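Local coordinates for B-agarase (PDB 4BQ2), which hydrolyses the beta-1,4 linkages of agarose, acting as a family 50 exo-beta-agarase in a marine bacterium, at residues G269-V274 against N690-G695; P280-G285 against A740-E745; I289-S294 against F378-L383; Q700-P705 against G719-T724. One frame throughout, in Å; residues are numbered along the deposited sequence.

Contact 1: residues G269-V274 against N690-G695; sequences GKWMLV and NPYFVG
W271, its CG beside the backbone N and anti to the carbonyl carbon (chi1 -82°), swings its indole toward Y692, while V694 (chi1 -51°) spreads its two methyls, one against the backbone of W271 and the other against L273. The rings meet rim to rim: W271 CD1 is 3.7 Å from Y692 CD1, the planes stand at 41°, and neither lies over the other's face. P691 O sits at the indole edge and accepts W271 N at 2.8 Å. This is the single hydrogen bond between the segments; the indole NE1 turns instead to D645. V694 CG1 rests 3.6 Å from W271 O, and V694 CG2 lies 3.6 Å from L273 CD1, these two side chains crossing at about a right angle. N690 OD1 takes Y692 N at 2.9 Å, which stiffens the bend just where it meets W271. R746 ties the two sides further, bonding both W271 O and N690 O. An Asx turn and a type I beta turn (N690 to F693) thus lead into strand 693-699, which strand 280-287 separates from 270-274 in the sheet, an arrangement consistent with the base of the (beta/alpha)8 barrel expected of this family.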
# COMPACT_ATOMS: atom_id res chain seq x y z
N GLY A 269 -17.88 -0.25 -26.20
CA GLY A 269 -16.50 0.18 -26.22
C GLY A 269 -15.85 0.34 -24.85
O GLY A 269 -14.68 0.71 -24.78
N LYS A 270 -16.59 0.05 -23.78
CA LYS A 270 -16.04 0.13 -22.41
C LYS A 270 -16.23 -1.17 -21.66
O LYS A 270 -17.35 -1.70 -21.56
CB LYS A 270 -16.75 1.23 -21.63
CG LYS A 270 -16.58 2.60 -22.26
CD LYS A 270 -17.29 3.66 -21.47
CE LYS A 270 -17.10 5.02 -22.13
NZ LYS A 270 -17.90 6.03 -21.38
N TRP A 271 -15.15 -1.68 -21.09
CA TRP A 271 -15.24 -2.88 -20.30
C TRP A 271 -16.07 -2.66 -19.04
O TRP A 271 -15.91 -1.64 -18.36
CB TRP A 271 -13.85 -3.36 -19.90
CG TRP A 271 -13.20 -4.16 -21.00
CD1 TRP A 271 -12.17 -3.77 -21.82
CD2 TRP A 271 -13.54 -5.49 -21.39
NE1 TRP A 271 -11.86 -4.79 -22.71
CE2 TRP A 271 -12.69 -5.85 -22.46
CE3 TRP A 271 -14.51 -6.43 -20.94
CZ2 TRP A 271 -12.72 -7.12 -23.06
CZ3 TRP A 271 -14.57 -7.67 -21.56
CH2 TRP A 271 -13.67 -8.01 -22.60
N MET A 272 -16.94 -3.63 -18.76
CA MET A 272 -17.82 -3.61 -17.61
C MET A 272 -17.92 -4.99 -16.97
O MET A 272 -17.57 -6.02 -17.57
CB MET A 272 -19.25 -3.15 -18.01
CG MET A 272 -19.36 -1.67 -18.40
SD MET A 272 -18.96 -0.56 -17.02
CE MET A 272 -20.53 -0.43 -16.17
N LEU A 273 -18.38 -5.00 -15.73
CA LEU A 273 -18.91 -6.23 -15.18
C LEU A 273 -20.38 -6.32 -15.54
O LEU A 273 -21.01 -5.32 -15.88
CB LEU A 273 -18.67 -6.33 -13.67
CG LEU A 273 -17.16 -6.50 -13.27
CD1 LEU A 273 -16.85 -5.99 -11.86
CD2 LEU A 273 -16.69 -7.93 -13.42
N VAL A 274 -20.95 -7.51 -15.40
CA VAL A 274 -22.38 -7.69 -15.54
C VAL A 274 -22.79 -8.52 -14.34
O VAL A 274 -22.15 -9.53 -14.05
CB VAL A 274 -22.71 -8.45 -16.85
CG1 VAL A 274 -24.19 -8.82 -16.92
CG2 VAL A 274 -22.29 -7.63 -18.06
N ASN A 690 -11.35 5.54 -17.82
CA ASN A 690 -10.50 4.59 -18.51
C ASN A 690 -11.38 3.40 -18.94
O ASN A 690 -11.96 2.73 -18.10
CB ASN A 690 -9.33 4.17 -17.60
CG ASN A 690 -8.34 3.29 -18.33
OD1 ASN A 690 -8.74 2.29 -18.93
ND2 ASN A 690 -7.04 3.66 -18.32
N PRO A 691 -11.50 3.15 -20.26
CA PRO A 691 -12.43 2.12 -20.75
C PRO A 691 -12.05 0.68 -20.36
O PRO A 691 -12.88 -0.21 -20.52
CB PRO A 691 -12.39 2.30 -22.28
CG PRO A 691 -11.12 3.01 -22.57
CD PRO A 691 -10.80 3.84 -21.36
N TYR A 692 -10.82 0.46 -19.89
CA TYR A 692 -10.37 -0.87 -19.47
C TYR A 692 -10.74 -1.26 -18.03
O TYR A 692 -10.71 -2.44 -17.69
CB TYR A 692 -8.87 -1.04 -19.75
CG TYR A 692 -8.67 -0.82 -21.24
CD1 TYR A 692 -9.08 -1.79 -22.14
CD2 TYR A 692 -8.19 0.41 -21.74
CE1 TYR A 692 -8.98 -1.59 -23.52
CE2 TYR A 692 -8.07 0.63 -23.13
CZ TYR A 692 -8.48 -0.38 -24.00
OH TYR A 692 -8.38 -0.21 -25.35
N PHE A 693 -11.10 -0.28 -17.20
CA PHE A 693 -11.35 -0.60 -15.78
C PHE A 693 -12.79 -0.88 -15.49
O PHE A 693 -13.66 -0.13 -15.91
CB PHE A 693 -10.78 0.50 -14.85
CG PHE A 693 -9.31 0.38 -14.70
CD1 PHE A 693 -8.77 -0.49 -13.77
CD2 PHE A 693 -8.46 1.08 -15.54
CE1 PHE A 693 -7.39 -0.66 -13.64
CE2 PHE A 693 -7.07 0.94 -15.42
CZ PHE A 693 -6.54 0.07 -14.47
N VAL A 694 -13.02 -2.00 -14.80
CA VAL A 694 -14.36 -2.33 -14.31
C VAL A 694 -14.64 -2.03 -12.84
O VAL A 694 -15.72 -2.35 -12.33
CB VAL A 694 -14.75 -3.78 -14.62
CG1 VAL A 694 -14.52 -4.05 -16.13
CG2 VAL A 694 -13.97 -4.77 -13.74
N GLY A 695 -13.68 -1.40 -12.17
CA GLY A 695 -13.87 -0.99 -10.77
C GLY A 695 -12.57 -0.56 -10.09
O GLY A 695 -11.49 -0.65 -10.66

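Contact 2: residues P280-G285 against A740-E745; sequences PYFATG and AKIYTE
Y743 reaches end-on to the backbone of strand 280-287, its hydroxyl leading, while I742 from the same helical turn lies across F282. Y743 OH accepts F282 N at 3.3 Å with an N-H...O angle of 142°, a rather long bond, and is also hydrogen-bonded to G248 O, which gives this buried hydroxyl two partners. Beside it, Y743 CE1 approaches P280 O to 3.4 Å, and Y281 CA lies in the plane of the phenol ring at its edge, 3.5 Å from Y743 OH. One face of that ring carries I742 CG1, offset toward the rim, so the two helix residues brace each other. I742 is turned with CG2 beside its backbone N (chi1 51° for CG1), and CG2 meets F282 CD1 at 3.9 Å, the side chains crossing obliquely. Farther along, T284 CG2 meets both I742 CG2 and the end methyl I742 CD1, each at 4.1 Å, while T284 OG1 is bonded to N739. Helix 742-746 thereby closes over one side of strand 280-287: helix 673-688 joins it there through V687 on F282, M684 on T284 and I688 on I742, W250 meets the ring of Y743, and strand 270-274 adds M272 against F282.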
# COMPACT_ATOMS: atom_id res chain seq x y z
N PRO A 280 -25.63 -4.09 -16.04
CA PRO A 280 -24.24 -3.66 -16.08
C PRO A 280 -23.78 -3.34 -14.65
O PRO A 280 -24.58 -2.84 -13.84
CB PRO A 280 -24.27 -2.39 -16.95
CG PRO A 280 -25.53 -2.51 -17.78
CD PRO A 280 -26.50 -3.27 -16.93
N TYR A 281 -22.52 -3.64 -14.36
CA TYR A 281 -21.99 -3.51 -13.00
C TYR A 281 -20.59 -2.88 -13.02
O TYR A 281 -19.81 -3.09 -13.96
CB TYR A 281 -21.97 -4.91 -12.33
CG TYR A 281 -21.51 -4.96 -10.86
CD1 TYR A 281 -22.38 -4.69 -9.82
CD2 TYR A 281 -20.19 -5.29 -10.55
CE1 TYR A 281 -21.96 -4.76 -8.49
CE2 TYR A 281 -19.75 -5.35 -9.23
CZ TYR A 281 -20.63 -5.08 -8.21
OH TYR A 281 -20.19 -5.15 -6.90
N PHE A 282 -20.26 -2.15 -11.95
CA PHE A 282 -18.98 -1.45 -11.82
C PHE A 282 -18.65 -1.49 -10.31
O PHE A 282 -19.49 -1.12 -9.47
CB PHE A 282 -19.06 -0.02 -12.37
CG PHE A 282 -17.73 0.73 -12.34
CD1 PHE A 282 -17.36 1.48 -11.21
CD2 PHE A 282 -16.87 0.70 -13.42
CE1 PHE A 282 -16.15 2.17 -11.18
CE2 PHE A 282 -15.65 1.37 -13.41
CZ PHE A 282 -15.28 2.12 -12.28
N ALA A 283 -17.47 -2.02 -9.99
CA ALA A 283 -17.16 -2.34 -8.62
C ALA A 283 -16.53 -1.15 -7.88
O ALA A 283 -15.51 -0.62 -8.30
CB ALA A 283 -16.24 -3.56 -8.57
N THR A 284 -17.17 -0.74 -6.79
CA THR A 284 -16.58 0.22 -5.88
C THR A 284 -16.71 -0.34 -4.48
O THR A 284 -17.63 -1.11 -4.20
CB THR A 284 -17.28 1.60 -5.98
OG1 THR A 284 -18.67 1.44 -5.61
CG2 THR A 284 -17.15 2.18 -7.42
N GLY A 285 -15.78 0.03 -3.61
CA GLY A 285 -15.84 -0.44 -2.21
C GLY A 285 -14.48 -0.37 -1.53
O GLY A 285 -13.51 0.21 -2.09
N ALA A 740 -22.83 7.96 -7.05
CA ALA A 740 -24.10 8.36 -7.66
C ALA A 740 -23.98 8.52 -9.18
O ALA A 740 -25.00 8.55 -9.88
CB ALA A 740 -24.68 9.62 -7.00
N LYS A 741 -22.75 8.55 -9.71
CA LYS A 741 -22.53 8.78 -11.12
C LYS A 741 -21.70 7.72 -11.88
O LYS A 741 -21.50 7.86 -13.09
CB LYS A 741 -21.90 10.17 -11.32
CG LYS A 741 -20.40 10.23 -11.10
CD LYS A 741 -20.00 11.70 -11.01
CE LYS A 741 -18.59 11.92 -11.50
NZ LYS A 741 -18.14 13.31 -11.25
N ILE A 742 -21.23 6.67 -11.19
CA ILE A 742 -20.43 5.66 -11.86
C ILE A 742 -21.16 5.10 -13.12
O ILE A 742 -20.52 4.86 -14.13
CB ILE A 742 -19.99 4.47 -10.94
CG1 ILE A 742 -21.17 3.85 -10.18
CG2 ILE A 742 -18.84 4.88 -10.01
CD1 ILE A 742 -20.80 2.67 -9.27
N TYR A 743 -22.47 4.92 -13.06
CA TYR A 743 -23.14 4.23 -14.18
C TYR A 743 -23.52 5.18 -15.33
O TYR A 743 -23.31 4.84 -16.51
CB TYR A 743 -24.37 3.47 -13.69
CG TYR A 743 -24.02 2.22 -12.87
CD1 TYR A 743 -23.34 1.16 -13.46
CD2 TYR A 743 -24.39 2.11 -11.52
CE1 TYR A 743 -23.02 0.00 -12.73
CE2 TYR A 743 -24.09 0.98 -10.79
CZ TYR A 743 -23.39 -0.07 -11.39
OH TYR A 743 -23.11 -1.17 -10.66
N THR A 744 -24.08 6.33 -14.98
CA THR A 744 -24.38 7.38 -15.96
C THR A 744 -23.13 7.80 -16.71
O THR A 744 -23.16 7.91 -17.94
CB THR A 744 -25.08 8.59 -15.32
OG1 THR A 744 -24.31 9.03 -14.20
CG2 THR A 744 -26.44 8.19 -14.82
N GLU A 745 -22.01 7.99 -16.01
CA GLU A 745 -20.72 8.20 -16.69
C GLU A 745 -20.35 7.09 -17.67
O GLU A 745 -20.12 7.36 -18.84
CB GLU A 745 -19.57 8.40 -15.70
CG GLU A 745 -19.72 9.59 -14.78
CD GLU A 745 -19.29 10.89 -15.42
OE1 GLU A 745 -18.09 11.05 -15.71
OE2 GLU A 745 -20.16 11.76 -15.61

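Contact 3: residues I289-S294 against F378-L383; sequences IRLSNS and FYSANL
A type I beta turn, L291 to S294, in the loop after strand 280-287 packs here against the first turn of helix 378-387; in the (beta/alpha)8 fold expected of this family, such loops lie at the ends of barrel strands. L291 does the apolar work. Its CD2 comes up at the edge of the Y379 ring, near the ring plane and 3.7 Å from CE2, with the two side chains crossing at about a right angle; the same methyl lies 4.2 Å from L383 CD1. The other branch, L291 CD1, rests 3.9 Å from S380 OG, whose polar partner is H358. Y379 has CG anti to its N (chi1 -177°), which turns the ring edge to L291; its hydroxyl is bonded to W399 NE1. Helix 394-410 covers L291 through L396 and W399. At the turn's far end S294 CB touches Y379 CB, and S294 OG donates to L291 O at 2.7 Å in the carbonyl plane, on a lone pair; S294 N bonds the same oxygen, so two donors hold the turn shut. S377 OG, just ahead of the helix, bonds both S294 OG and S380 N. No direct hydrogen bond joins the segments; two waters do so instead, each donating to S294 O, one accepting from Y379 N at 2.9 Å and the other from F378 N at 2.8 Å.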
# COMPACT_ATOMS: atom_id res chain seq x y z
N ILE A 289 -12.11 -5.36 5.33
CA ILE A 289 -13.35 -5.26 6.08
C ILE A 289 -13.35 -6.45 7.02
O ILE A 289 -14.09 -7.45 6.87
CB ILE A 289 -14.57 -5.18 5.14
CG1 ILE A 289 -14.46 -3.93 4.24
CG2 ILE A 289 -15.87 -5.08 5.96
CD1 ILE A 289 -15.57 -3.85 3.22
N ARG A 290 -12.46 -6.32 8.01
CA ARG A 290 -12.17 -7.34 8.99
C ARG A 290 -11.39 -6.63 10.11
O ARG A 290 -10.95 -5.47 9.96
CB ARG A 290 -11.28 -8.44 8.38
CG ARG A 290 -9.94 -7.91 7.81
CD ARG A 290 -9.17 -9.08 7.23
NE ARG A 290 -7.80 -8.74 6.83
CZ ARG A 290 -6.99 -9.56 6.16
NH1 ARG A 290 -7.43 -10.77 5.75
NH2 ARG A 290 -5.76 -9.16 5.86
N LEU A 291 -11.14 -7.35 11.19
CA LEU A 291 -10.41 -6.76 12.32
C LEU A 291 -8.94 -7.18 12.44
O LEU A 291 -8.23 -6.64 13.30
CB LEU A 291 -11.18 -7.06 13.64
CG LEU A 291 -12.63 -6.53 13.68
CD1 LEU A 291 -13.27 -6.82 15.04
CD2 LEU A 291 -12.72 -5.04 13.38
N SER A 292 -8.49 -8.11 11.59
CA SER A 292 -7.19 -8.77 11.65
C SER A 292 -6.02 -7.79 11.71
O SER A 292 -4.96 -8.11 12.25
CB SER A 292 -6.98 -9.63 10.36
OG SER A 292 -8.01 -10.58 10.20
N ASN A 293 -6.21 -6.64 11.09
CA ASN A 293 -5.09 -5.70 10.89
C ASN A 293 -5.18 -4.46 11.78
O ASN A 293 -4.47 -3.46 11.54
CB ASN A 293 -4.98 -5.30 9.41
CG ASN A 293 -4.64 -6.48 8.53
OD1 ASN A 293 -3.49 -6.98 8.52
ND2 ASN A 293 -5.62 -6.92 7.78
N SER A 294 -6.05 -4.54 12.79
CA SER A 294 -6.39 -3.40 13.63
C SER A 294 -5.67 -3.42 14.96
O SER A 294 -5.94 -2.56 15.82
CB SER A 294 -7.91 -3.28 13.84
OG SER A 294 -8.41 -4.31 14.71
N PHE A 378 -7.51 -1.29 19.64
CA PHE A 378 -8.34 -0.20 20.14
C PHE A 378 -9.65 -0.07 19.35
O PHE A 378 -10.72 0.19 19.93
CB PHE A 378 -7.56 1.11 20.16
CG PHE A 378 -6.51 1.15 21.24
CD1 PHE A 378 -6.86 1.52 22.55
CD2 PHE A 378 -5.19 0.81 20.95
CE1 PHE A 378 -5.88 1.53 23.55
CE2 PHE A 378 -4.22 0.84 21.95
CZ PHE A 378 -4.57 1.19 23.24
N TYR A 379 -9.58 -0.25 18.03
CA TYR A 379 -10.80 -0.23 17.20
C TYR A 379 -11.83 -1.26 17.69
O TYR A 379 -13.00 -0.95 17.89
CB TYR A 379 -10.45 -0.45 15.70
CG TYR A 379 -11.64 -0.37 14.76
CD1 TYR A 379 -12.07 0.85 14.26
CD2 TYR A 379 -12.32 -1.52 14.36
CE1 TYR A 379 -13.16 0.93 13.40
CE2 TYR A 379 -13.41 -1.45 13.50
CZ TYR A 379 -13.83 -0.22 13.03
OH TYR A 379 -14.90 -0.15 12.18
N SER A 380 -11.39 -2.50 17.89
CA SER A 380 -12.28 -3.55 18.40
C SER A 380 -12.88 -3.17 19.77
O SER A 380 -14.11 -3.32 19.99
CB SER A 380 -11.54 -4.89 18.46
OG SER A 380 -12.44 -5.95 18.73
N ALA A 381 -12.04 -2.62 20.64
CA ALA A 381 -12.48 -2.17 21.96
C ALA A 381 -13.53 -1.08 21.78
O ALA A 381 -14.54 -1.08 22.47
CB ALA A 381 -11.27 -1.68 22.79
N ASN A 382 -13.33 -0.17 20.83
CA ASN A 382 -14.30 0.89 20.61
C ASN A 382 -15.63 0.36 20.06
O ASN A 382 -16.68 0.94 20.33
CB ASN A 382 -13.71 2.02 19.72
CG ASN A 382 -12.62 2.82 20.44
OD1 ASN A 382 -12.65 2.97 21.67
ND2 ASN A 382 -11.64 3.32 19.67
N LEU A 383 -15.59 -0.72 19.26
CA LEU A 383 -16.84 -1.36 18.86
C LEU A 383 -17.60 -1.83 20.12
O LEU A 383 -18.80 -1.61 20.23
CB LEU A 383 -16.60 -2.55 17.95
CG LEU A 383 -15.94 -2.22 16.59
CD1 LEU A 383 -15.86 -3.50 15.79
CD2 LEU A 383 -16.71 -1.15 15.83
O HOH W 1 -7.08 -0.24 16.48
O HOH W 2 -5.28 -0.84 18.04

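Contact 4: residues Q700-P705 against G719-T724; sequences QYMDSP and GFVDVT. With GOL (glycerol), chain F.
V721 CG1 comes obliquely to the Y701 ring, 4.1 Å from CE1, and the D703 carboxylate is gripped at both oxygens. D703 OD1 is met on its anti side by G719 N at 2.9 Å, 21° out of the carboxylate plane. D703 OD2 takes the O3 hydroxyl of a glycerol, probably from the crystallisation liquor, at 2.7 Å, and is bonded to Y728 OH as well. The glycerol O3 in turn accepts V723 N, so it links the two segments. In D722 the flat group is used differently: T724 OG1 meets the syn lone pair of D722 OD1, T724 N comes from above the plane, and OD2 goes to H660. Just ahead of the two acids, the backbones make a single bridge at M702 and V721, with V721 N to Y701 O at 3.1 Å and D703 N to V721 O at 3.0 Å; a weak bond from F720 N also reaches Y701 O. M702 and V721 lie side by side, M702 CG 3.6 Å from V721 CG2. G719 CA lies 3.4 Å from M702 C, and its CA-H points to Q700 O. A non-proline cis peptide precedes Q700, just past strand 693-699, a feature known after the last barrel strand of many related (beta/alpha)8 glycoside hydrolases; the bridged loop beyond it, with the Asx turn at D722, probably belongs to the catalytic end of the barrel.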
# COMPACT_ATOMS: atom_id res chain seq x y z
N GLN A 700 -7.96 1.54 3.11
CA GLN A 700 -8.81 0.44 3.56
C GLN A 700 -9.99 1.01 4.37
O GLN A 700 -10.16 2.21 4.43
CB GLN A 700 -7.97 -0.49 4.43
CG GLN A 700 -7.31 0.29 5.59
CD GLN A 700 -6.42 -0.55 6.46
OE1 GLN A 700 -6.16 -1.72 6.19
NE2 GLN A 700 -5.94 0.05 7.53
N TYR A 701 -10.79 0.15 5.01
CA TYR A 701 -12.00 0.60 5.71
C TYR A 701 -11.64 1.50 6.92
O TYR A 701 -12.25 2.55 7.12
CB TYR A 701 -12.76 -0.65 6.19
CG TYR A 701 -14.10 -0.45 6.87
CD1 TYR A 701 -14.86 0.70 6.67
CD2 TYR A 701 -14.64 -1.48 7.66
CE1 TYR A 701 -16.09 0.85 7.31
CE2 TYR A 701 -15.89 -1.36 8.25
CZ TYR A 701 -16.60 -0.20 8.08
OH TYR A 701 -17.86 -0.10 8.70
N MET A 702 -10.67 1.06 7.72
CA MET A 702 -10.33 1.78 8.98
C MET A 702 -8.93 2.35 8.88
O MET A 702 -8.12 1.79 8.15
CB MET A 702 -10.38 0.81 10.16
CG MET A 702 -11.73 0.13 10.31
SD MET A 702 -11.75 -1.68 10.11
CE MET A 702 -10.62 -2.30 11.37
N ASP A 703 -8.63 3.42 9.62
CA ASP A 703 -7.24 3.86 9.74
C ASP A 703 -6.45 2.72 10.30
O ASP A 703 -6.96 1.93 11.13
CB ASP A 703 -7.10 5.04 10.73
CG ASP A 703 -7.67 6.34 10.20
OD1 ASP A 703 -7.73 6.53 8.96
OD2 ASP A 703 -8.08 7.16 11.05
N SER A 704 -5.18 2.64 9.92
CA SER A 704 -4.22 1.80 10.62
C SER A 704 -4.00 2.43 12.02
O SER A 704 -4.11 3.64 12.15
CB SER A 704 -2.86 1.76 9.92
OG SER A 704 -2.93 1.61 8.53
N PRO A 705 -3.66 1.61 13.03
CA PRO A 705 -3.30 2.09 14.37
C PRO A 705 -2.25 3.20 14.33
O PRO A 705 -1.35 3.18 13.50
CB PRO A 705 -2.74 0.85 15.04
CG PRO A 705 -3.49 -0.29 14.39
CD PRO A 705 -3.62 0.13 12.96
N GLY A 719 -8.26 5.36 6.38
CA GLY A 719 -9.61 4.83 6.67
C GLY A 719 -10.72 5.70 6.12
O GLY A 719 -10.54 6.92 5.95
N PHE A 720 -11.86 5.07 5.82
CA PHE A 720 -13.15 5.79 5.79
C PHE A 720 -13.67 6.03 7.21
O PHE A 720 -14.49 6.90 7.43
CB PHE A 720 -14.18 5.03 4.93
CG PHE A 720 -14.23 5.51 3.51
CD1 PHE A 720 -13.10 5.45 2.70
CD2 PHE A 720 -15.41 6.08 3.00
CE1 PHE A 720 -13.16 5.90 1.37
CE2 PHE A 720 -15.46 6.54 1.69
CZ PHE A 720 -14.33 6.46 0.87
N VAL A 721 -13.17 5.27 8.17
CA VAL A 721 -13.49 5.52 9.60
C VAL A 721 -12.21 5.60 10.39
O VAL A 721 -11.20 5.00 10.00
CB VAL A 721 -14.42 4.43 10.22
CG1 VAL A 721 -15.75 4.34 9.45
CG2 VAL A 721 -13.75 3.05 10.30
N ASP A 722 -12.24 6.30 11.53
CA ASP A 722 -11.07 6.37 12.39
C ASP A 722 -11.05 5.25 13.47
O ASP A 722 -11.87 4.31 13.42
CB ASP A 722 -10.94 7.80 12.95
CG ASP A 722 -11.94 8.13 14.04
OD1 ASP A 722 -12.77 7.26 14.47
OD2 ASP A 722 -11.85 9.30 14.54
N VAL A 723 -10.12 5.33 14.43
CA VAL A 723 -9.96 4.27 15.45
C VAL A 723 -11.20 4.13 16.36
O VAL A 723 -11.41 3.07 16.98
CB VAL A 723 -8.67 4.49 16.28
CG1 VAL A 723 -8.82 5.72 17.15
CG2 VAL A 723 -8.29 3.27 17.12
N THR A 724 -12.01 5.18 16.46
CA THR A 724 -13.24 5.15 17.24
C THR A 724 -14.47 4.64 16.45
O THR A 724 -15.63 4.71 16.95
CB THR A 724 -13.55 6.53 17.85
OG1 THR A 724 -13.96 7.42 16.81
CG2 THR A 724 -12.32 7.10 18.56
C1 GOL F . -5.18 8.89 15.58
O1 GOL F . -5.77 9.72 16.61
C2 GOL F . -5.87 8.89 14.19
O2 GOL F . -5.07 8.16 13.21
C3 GOL F . -7.29 8.33 14.26
O3 GOL F . -7.55 7.01 13.69

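How the contacts relate
The four contacts fall into two pairs. Contacts 1 and 2 have centres about 10 Å apart and share one sheet, in which strand 280-287 lies between 270-274 and 693-699: L273 O meets Y281 N at 2.7 Å and V694 O meets A283 N at 2.9 Å. Contacts 3 and 4, centres about 9 Å apart, join where N382 ND2 reaches V723 O (2.7 Å) and M702 CG packs on Y379 CZ (3.4 Å). Strands 280-287 and 693-699 run from the first pair to the loops of the second, with the centres of contacts 1 and 3 about 33 Å apart. Glycerol lies at contact 4; the calcium ligands, such as D7 and D185, belong to none of the four.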